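Local structure of COMPASS component SPP1 (Saccharomyces cerevisiae S288c, 6J2P) at residues A[59-63]-A[101-105]; A[71-75]-A[87-91]. The protein recognises the H3K4me3 histone mark through its PHD finger, and also unmethylated H3K4, as a component of the Set1C/COMPASS histone methyltransferase complex. Residues are numbered along the deposited sequence.

Contact 1: residues A[59-63]-A[101-105]; sequences QFKDL and CYKPC. With ZN (zinc ion), chain J.
Two irregular stretches, 59-63 of the PHD finger and 101-105 of the C3H-type zinc finger, pack side by side and bury 338 Å². The CA atoms pair in the same direction along both chains: Phe-60 with Tyr-102 at 6.5 Å, Asp-62 with Lys-103 at 6.1 Å, Leu-63 with Pro-104 at 5.6 Å. Lys-103 to Cys-105 are extended. Gln-59 (chi1 p, chi2 t) extends its amide oxygen over one face of the Tyr-102 ring, its OE1 lying 3.5 Å from Tyr-102 CE2. Tyr-102 (chi1 m) points its CA-to-CB bond toward 59-63, and its broad aromatic ring can meet both Gln-59 and Phe-60. Phe-60 opens a type I beta turn that closes at Leu-63. Its CA-to-CB bond points away, yet chi1 m swings the ring back, so that CE1 meets Tyr-102 CD1 at 3.9 Å, the tyrosine atom lying at the phenylalanine ring edge. Lys-61, within the turn, sends its chain away from 101-105. Asp-62 meets Pro-104 with both backbone and side chain: Asp-62 O lies 3.4 Å from Pro-104 CG and Asp-62 CB 4.0 Å from Pro-104 CD. Leu-63 (m, t) is the buried residue of the interface, its CG 3.5 Å from Tyr-102 O and its CD2 4.3 Å from Pro-104 CB; branched leucine and rigid proline make a compact apolar join. Cys-101 SG binds zinc at 2.5 Å, with Cys-96, Cys-112 and His-116. Segment 59-63 links helix 51-54 to strand 64-66, while 101-105 follows strand 91-92; a backbone hydrogen bond between Leu-63 and Lys-93 places the packing beside the small antiparallel sheet of those strands.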
ATOM      1  N   GLN A  59      -1.081  -9.302  -3.733  1.00 62.42           N
ATOM      2  CA  GLN A  59      -2.530  -9.272  -3.901  1.00 60.16           C
ATOM      3  C   GLN A  59      -3.187  -8.163  -3.089  1.00 65.34           C
ATOM      4  O   GLN A  59      -4.301  -7.744  -3.424  1.00 67.52           O
ATOM      5  CB  GLN A  59      -3.127 -10.628  -3.520  1.00 71.68           C
ATOM      6  CG  GLN A  59      -2.535 -11.245  -2.266  1.00 70.73           C
ATOM      7  CD  GLN A  59      -3.194 -12.560  -1.899  1.00 84.29           C
ATOM      8  OE1 GLN A  59      -4.046 -13.065  -2.634  1.00 82.13           O
ATOM      9  NE2 GLN A  59      -2.806 -13.122  -0.758  1.00 81.34           N
ATOM     10  N   PHE A  60      -2.530  -7.678  -2.036  1.00 65.74           N
ATOM     11  CA  PHE A  60      -3.015  -6.523  -1.280  1.00 59.63           C
ATOM     12  C   PHE A  60      -2.688  -5.204  -1.971  1.00 61.87           C
ATOM     13  O   PHE A  60      -2.386  -4.208  -1.310  1.00 57.89           O
ATOM     14  CB  PHE A  60      -2.434  -6.546   0.134  1.00 53.18           C
ATOM     15  CG  PHE A  60      -2.718  -7.810   0.896  1.00 53.09           C
ATOM     16  CD1 PHE A  60      -3.791  -8.622   0.561  1.00 55.40           C
ATOM     17  CD2 PHE A  60      -1.913  -8.180   1.964  1.00 53.45           C
ATOM     18  CE1 PHE A  60      -4.049  -9.784   1.267  1.00 57.07           C
ATOM     19  CE2 PHE A  60      -2.167  -9.339   2.677  1.00 51.93           C
ATOM     20  CZ  PHE A  60      -3.237 -10.142   2.328  1.00 52.17           C
ATOM     21  N   LYS A  61      -2.748  -5.182  -3.304  1.00 68.89           N
ATOM     22  CA  LYS A  61      -2.254  -4.040  -4.067  1.00 70.71           C
ATOM     23  C   LYS A  61      -3.086  -2.789  -3.814  1.00 67.04           C
ATOM     24  O   LYS A  61      -2.539  -1.686  -3.699  1.00 76.30           O
ATOM     25  CB  LYS A  61      -2.242  -4.385  -5.556  1.00 78.49           C
ATOM     26  CG  LYS A  61      -1.706  -3.288  -6.462  1.00 86.61           C
ATOM     27  CD  LYS A  61      -2.310  -3.384  -7.860  1.00 93.22           C
ATOM     28  CE  LYS A  61      -2.404  -4.830  -8.341  1.00 96.37           C
ATOM     29  NZ  LYS A  61      -1.073  -5.499  -8.432  1.00 94.51           N
ATOM     30  N   ASP A  62      -4.407  -2.937  -3.722  1.00 66.52           N
ATOM     31  CA  ASP A  62      -5.308  -1.799  -3.588  1.00 71.68           C
ATOM     32  C   ASP A  62      -5.977  -1.747  -2.220  1.00 66.11           C
ATOM     33  O   ASP A  62      -7.035  -1.128  -2.074  1.00 63.34           O
ATOM     34  CB  ASP A  62      -6.357  -1.825  -4.701  1.00 85.90           C
ATOM     35  CG  ASP A  62      -5.747  -2.071  -6.073  1.00 97.41           C
ATOM     36  OD1 ASP A  62      -4.938  -1.231  -6.524  1.00 97.43           O
ATOM     37  OD2 ASP A  62      -6.073  -3.105  -6.697  1.00 87.90           O
ATOM     38  N   LEU A  63      -5.377  -2.379  -1.213  1.00 61.15           N
ATOM     39  CA  LEU A  63      -5.910  -2.386   0.142  1.00 56.80           C
ATOM     40  C   LEU A  63      -5.155  -1.448   1.077  1.00 57.09           C
ATOM     41  O   LEU A  63      -5.328  -1.534   2.297  1.00 51.11           O
ATOM     42  CB  LEU A  63      -5.896  -3.809   0.703  1.00 52.42           C
ATOM     43  CG  LEU A  63      -6.936  -4.737   0.078  1.00 55.81           C
ATOM     44  CD1 LEU A  63      -6.829  -6.151   0.635  1.00 48.42           C
ATOM     45  CD2 LEU A  63      -8.331  -4.170   0.292  1.00 54.75           C
ATOM     46  N   CYS A 101     -12.383 -11.821  -3.398  1.00 49.34           N
ATOM     47  CA  CYS A 101     -12.018 -10.469  -3.797  1.00 56.71           C
ATOM     48  C   CYS A 101     -10.944  -9.898  -2.880  1.00 58.86           C
ATOM     49  O   CYS A 101     -10.914 -10.181  -1.681  1.00 56.81           O
ATOM     50  CB  CYS A 101     -13.252  -9.567  -3.782  1.00 40.45           C
ATOM     51  SG  CYS A 101     -13.180  -8.191  -4.948  1.00 71.34           S
ATOM     52  N   TYR A 102     -10.054  -9.086  -3.452  1.00 57.21           N
ATOM     53  CA  TYR A 102      -9.050  -8.368  -2.674  1.00 57.23           C
ATOM     54  C   TYR A 102      -9.057  -6.884  -3.024  1.00 57.94           C
ATOM     55  O   TYR A 102      -8.021  -6.215  -2.956  1.00 60.70           O
ATOM     56  CB  TYR A 102      -7.660  -8.974  -2.872  1.00 54.62           C
ATOM     57  CG  TYR A 102      -7.506 -10.328  -2.216  1.00 57.38           C
ATOM     58  CD1 TYR A 102      -7.217 -10.437  -0.861  1.00 58.77           C
ATOM     59  CD2 TYR A 102      -7.666 -11.498  -2.949  1.00 60.25           C
ATOM     60  CE1 TYR A 102      -7.084 -11.677  -0.255  1.00 59.44           C
ATOM     61  CE2 TYR A 102      -7.535 -12.740  -2.354  1.00 56.64           C
ATOM     62  CZ  TYR A 102      -7.246 -12.824  -1.008  1.00 61.78           C
ATOM     63  OH  TYR A 102      -7.116 -14.061  -0.418  1.00 64.96           O
ATOM     64  N   LYS A 103     -10.234  -6.357  -3.408  1.00 55.85           N
ATOM     65  CA  LYS A 103     -10.565  -4.979  -3.724  1.00 58.26           C
ATOM     66  C   LYS A 103     -11.133  -4.273  -2.496  1.00 59.55           C
ATOM     67  O   LYS A 103     -11.803  -4.898  -1.667  1.00 59.53           O
ATOM     68  CB  LYS A 103     -11.586  -4.920  -4.868  1.00 59.01           C
ATOM     69  CG  LYS A 103     -11.003  -4.509  -6.218  1.00 60.65           C
ATOM     70  CD  LYS A 103      -9.915  -5.473  -6.673  1.00 70.35           C
ATOM     71  CE  LYS A 103     -10.479  -6.849  -6.979  1.00 75.30           C
ATOM     72  NZ  LYS A 103      -9.405  -7.881  -7.063  1.00 66.26           N
ATOM     73  N   PRO A 104     -10.880  -2.976  -2.341  1.00 59.37           N
ATOM     74  CA  PRO A 104     -11.363  -2.274  -1.147  1.00 58.30           C
ATOM     75  C   PRO A 104     -12.872  -2.086  -1.169  1.00 62.85           C
ATOM     76  O   PRO A 104     -13.493  -1.965  -2.227  1.00 66.27           O
ATOM     77  CB  PRO A 104     -10.637  -0.926  -1.212  1.00 56.43           C
ATOM     78  CG  PRO A 104     -10.368  -0.721  -2.663  1.00 60.04           C
ATOM     79  CD  PRO A 104     -10.113  -2.089  -3.234  1.00 64.05           C
ATOM     80  N   CYS A 105     -13.457  -2.058   0.027  1.00 61.04           N
ATOM     81  CA  CYS A 105     -14.889  -1.831   0.167  1.00 56.55           C
ATOM     82  C   CYS A 105     -15.258  -0.409  -0.250  1.00 61.34           C
ATOM     83  O   CYS A 105     -14.420   0.495  -0.288  1.00 68.52           O
ATOM     84  CB  CYS A 105     -15.337  -2.063   1.611  1.00 57.34           C
ATOM     85  SG  CYS A 105     -15.436  -3.786   2.136  1.00 69.95           S
TER
HETATM   86 ZN    ZN J 202     -15.455  -7.710  -4.123  1.00 49.50          ZN

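Contact 2: residues A[71-75]-A[87-91]. With ZN (zinc ion), chain I.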
ATOM      1  N   TYR A  71      11.255   3.642   8.058  1.00 49.11           N
ATOM      2  CA  TYR A  71      12.076   4.741   8.549  1.00 56.01           C
ATOM      3  C   TYR A  71      11.258   5.988   8.866  1.00 56.41           C
ATOM      4  O   TYR A  71      11.704   6.816   9.668  1.00 61.34           O
ATOM      5  CB  TYR A  71      13.168   5.070   7.530  1.00 54.92           C
ATOM      6  CG  TYR A  71      14.222   3.994   7.402  1.00 60.68           C
ATOM      7  CD1 TYR A  71      14.767   3.392   8.529  1.00 58.53           C
ATOM      8  CD2 TYR A  71      14.668   3.576   6.152  1.00 57.60           C
ATOM      9  CE1 TYR A  71      15.727   2.405   8.418  1.00 65.39           C
ATOM     10  CE2 TYR A  71      15.628   2.590   6.031  1.00 60.16           C
ATOM     11  CZ  TYR A  71      16.154   2.008   7.167  1.00 70.76           C
ATOM     12  OH  TYR A  71      17.112   1.025   7.055  1.00 86.82           O
ATOM     13  N   CYS A  72      10.078   6.140   8.263  1.00 51.01           N
ATOM     14  CA  CYS A  72       9.208   7.258   8.608  1.00 49.02           C
ATOM     15  C   CYS A  72       8.380   6.967   9.851  1.00 51.68           C
ATOM     16  O   CYS A  72       8.100   7.882  10.634  1.00 58.41           O
ATOM     17  CB  CYS A  72       8.295   7.597   7.429  1.00 44.97           C
ATOM     18  SG  CYS A  72       9.108   8.562   6.128  1.00 50.06           S
ATOM     19  N   GLN A  73       7.981   5.709  10.049  1.00 49.96           N
ATOM     20  CA  GLN A  73       7.274   5.333  11.267  1.00 52.98           C
ATOM     21  C   GLN A  73       8.178   5.385  12.491  1.00 52.24           C
ATOM     22  O   GLN A  73       7.673   5.455  13.616  1.00 57.25           O
ATOM     23  CB  GLN A  73       6.673   3.935  11.118  1.00 48.11           C
ATOM     24  CG  GLN A  73       5.777   3.778   9.902  1.00 57.77           C
ATOM     25  CD  GLN A  73       5.112   2.417   9.840  1.00 66.10           C
ATOM     26  OE1 GLN A  73       5.473   1.504  10.583  1.00 79.44           O
ATOM     27  NE2 GLN A  73       4.131   2.273   8.952  1.00 66.83           N
ATOM     28  N   ALA A  74       9.494   5.348  12.296  1.00 55.41           N
ATOM     29  CA  ALA A  74      10.451   5.486  13.385  1.00 57.85           C
ATOM     30  C   ALA A  74      10.869   6.930  13.621  1.00 58.92           C
ATOM     31  O   ALA A  74      11.718   7.182  14.484  1.00 63.67           O
ATOM     32  CB  ALA A  74      11.690   4.628  13.109  1.00 56.40           C
ATOM     33  N   GLY A  75      10.297   7.878  12.883  1.00 53.50           N
ATOM     34  CA  GLY A  75      10.642   9.277  13.050  1.00 50.97           C
ATOM     35  C   GLY A  75      12.034   9.638  12.589  1.00 48.78           C
ATOM     36  O   GLY A  75      12.627  10.582  13.118  1.00 55.39           O
ATOM     37  N   LEU A  87       3.836   9.710  15.582  1.00 63.77           N
ATOM     38  CA  LEU A  87       4.503   9.084  14.451  1.00 65.47           C
ATOM     39  C   LEU A  87       3.489   8.482  13.488  1.00 62.20           C
ATOM     40  O   LEU A  87       2.524   7.841  13.920  1.00 54.40           O
ATOM     41  CB  LEU A  87       5.456   7.988  14.927  1.00 67.14           C
ATOM     42  CG  LEU A  87       6.608   8.484  15.798  1.00 65.54           C
ATOM     43  CD1 LEU A  87       7.435   7.316  16.309  1.00 64.08           C
ATOM     44  CD2 LEU A  87       7.466   9.468  15.017  1.00 55.34           C
ATOM     45  N   PRO A  88       3.690   8.661  12.185  1.00 68.30           N
ATOM     46  CA  PRO A  88       2.721   8.141  11.217  1.00 59.35           C
ATOM     47  C   PRO A  88       2.763   6.626  11.150  1.00 58.63           C
ATOM     48  O   PRO A  88       3.807   5.998  11.345  1.00 63.03           O
ATOM     49  CB  PRO A  88       3.174   8.769   9.895  1.00 56.54           C
ATOM     50  CG  PRO A  88       4.646   8.968  10.075  1.00 57.78           C
ATOM     51  CD  PRO A  88       4.840   9.310  11.530  1.00 69.53           C
ATOM     52  N   LYS A  89       1.602   6.038  10.872  1.00 54.93           N
ATOM     53  CA  LYS A  89       1.450   4.595  10.781  1.00 51.31           C
ATOM     54  C   LYS A  89       0.702   4.247   9.503  1.00 54.03           C
ATOM     55  O   LYS A  89      -0.185   4.991   9.073  1.00 57.39           O
ATOM     56  CB  LYS A  89       0.700   4.040  11.999  1.00 49.55           C
ATOM     57  CG  LYS A  89       0.800   2.535  12.165  1.00 50.85           C
ATOM     58  CD  LYS A  89       0.267   2.097  13.521  1.00 62.52           C
ATOM     59  CE  LYS A  89      -1.161   2.575  13.740  1.00 66.37           C
ATOM     60  NZ  LYS A  89      -1.708   2.124  15.048  1.00 73.52           N
ATOM     61  N   THR A  90       1.067   3.120   8.898  1.00 49.97           N
ATOM     62  CA  THR A  90       0.408   2.686   7.673  1.00 47.43           C
ATOM     63  C   THR A  90      -1.039   2.304   7.958  1.00 43.55           C
ATOM     64  O   THR A  90      -1.318   1.502   8.856  1.00 40.87           O
ATOM     65  CB  THR A  90       1.152   1.505   7.052  1.00 43.44           C
ATOM     66  OG1 THR A  90       2.429   1.942   6.572  1.00 44.33           O
ATOM     67  CG2 THR A  90       0.354   0.926   5.896  1.00 43.22           C
ATOM     68  N   LEU A  91      -1.961   2.886   7.198  1.00 48.25           N
ATOM     69  CA  LEU A  91      -3.381   2.593   7.321  1.00 52.59           C
ATOM     70  C   LEU A  91      -3.820   1.673   6.188  1.00 48.84           C
ATOM     71  O   LEU A  91      -3.449   1.875   5.028  1.00 50.05           O
ATOM     72  CB  LEU A  91      -4.207   3.880   7.300  1.00 56.55           C
ATOM     73  CG  LEU A  91      -3.960   4.864   8.444  1.00 56.00           C
ATOM     74  CD1 LEU A  91      -4.617   6.205   8.151  1.00 54.07           C
ATOM     75  CD2 LEU A  91      -4.465   4.290   9.758  1.00 50.78           C
TER
HETATM   76 ZN    ZN I 201       9.206   7.391   4.084  1.00 52.15          ZN
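Gln-73 lays its aliphatic stem against the backbone of Pro-88, with Gln-73 CG 3.3 Å from Pro-88 O, while Gln-73 CA makes a CA-H...O contact of 3.5 Å to the same oxygen. Gln-73 CA and Pro-88 CA, 5.3 Å apart, are the closest CA pair. Chi1 m and chi2 t carry the glutamine amide on along the second segment. A long side chain suits this place because its methylene groups pack on the backbone while its amide reaches Thr-90. There Gln-73 NE2 lies 2.9 Å from Thr-90 OG1, at an angle too poor for a hydrogen bond; the hydroxyl is bonded to Tyr-68 N instead. Pro-88 CG rests 3.7 Å from Cys-72 O, and Leu-87 reaches the end of the helix, with CD1 3.3 Å from Gln-73 O and CD2 3.7 Å from Gly-75 CA. Gly-75 terminates the helix in a Schellman motif: it adopts positive phi (69°), and its N donates to Cys-72 O at 3.1 Å. Glycine fits doubly, since it takes that conformation easily and a CB here would crowd Leu-87 CD2. Cys-72 SG binds zinc at 2.4 Å and, with Cys-42, Cys-45 and Cys-69, completes the second zinc site of the PHD finger, so the packed helix end is also tied to the metal. Segment 71-75 forms the end of helix 70-73 and the turn beyond it; the extended 87-91 segment of the C3H-type zinc finger region passes beside this end and runs into strand 91-92, where Leu-91 joins strand 64-66 through backbone hydrogen bonds with Phe-65 and Ser-66.

In the fold
Contacts 1 and 2 both join the PHD finger to the C3H-type zinc finger region, at two places on opposite sides of the chain's centre. Their centres lie 22 Å apart and their nearest atoms about 5 Å, without touching. Along the chain, contact 2 is nested inside the loop closed by contact 1. The small sheet of strands 64-66 and 91-92 bridges them: the first strand follows 59-63 and the second starts at the end of 87-91. Each contact includes a zinc ligand, Cys-101 or Cys-72, of a different site. Lys-61, in segment 59-63 but turned away from 101-105, packs on a polar side chain of the histone H3 peptide, a separate chain, so contact 1 lies next to the bound peptide.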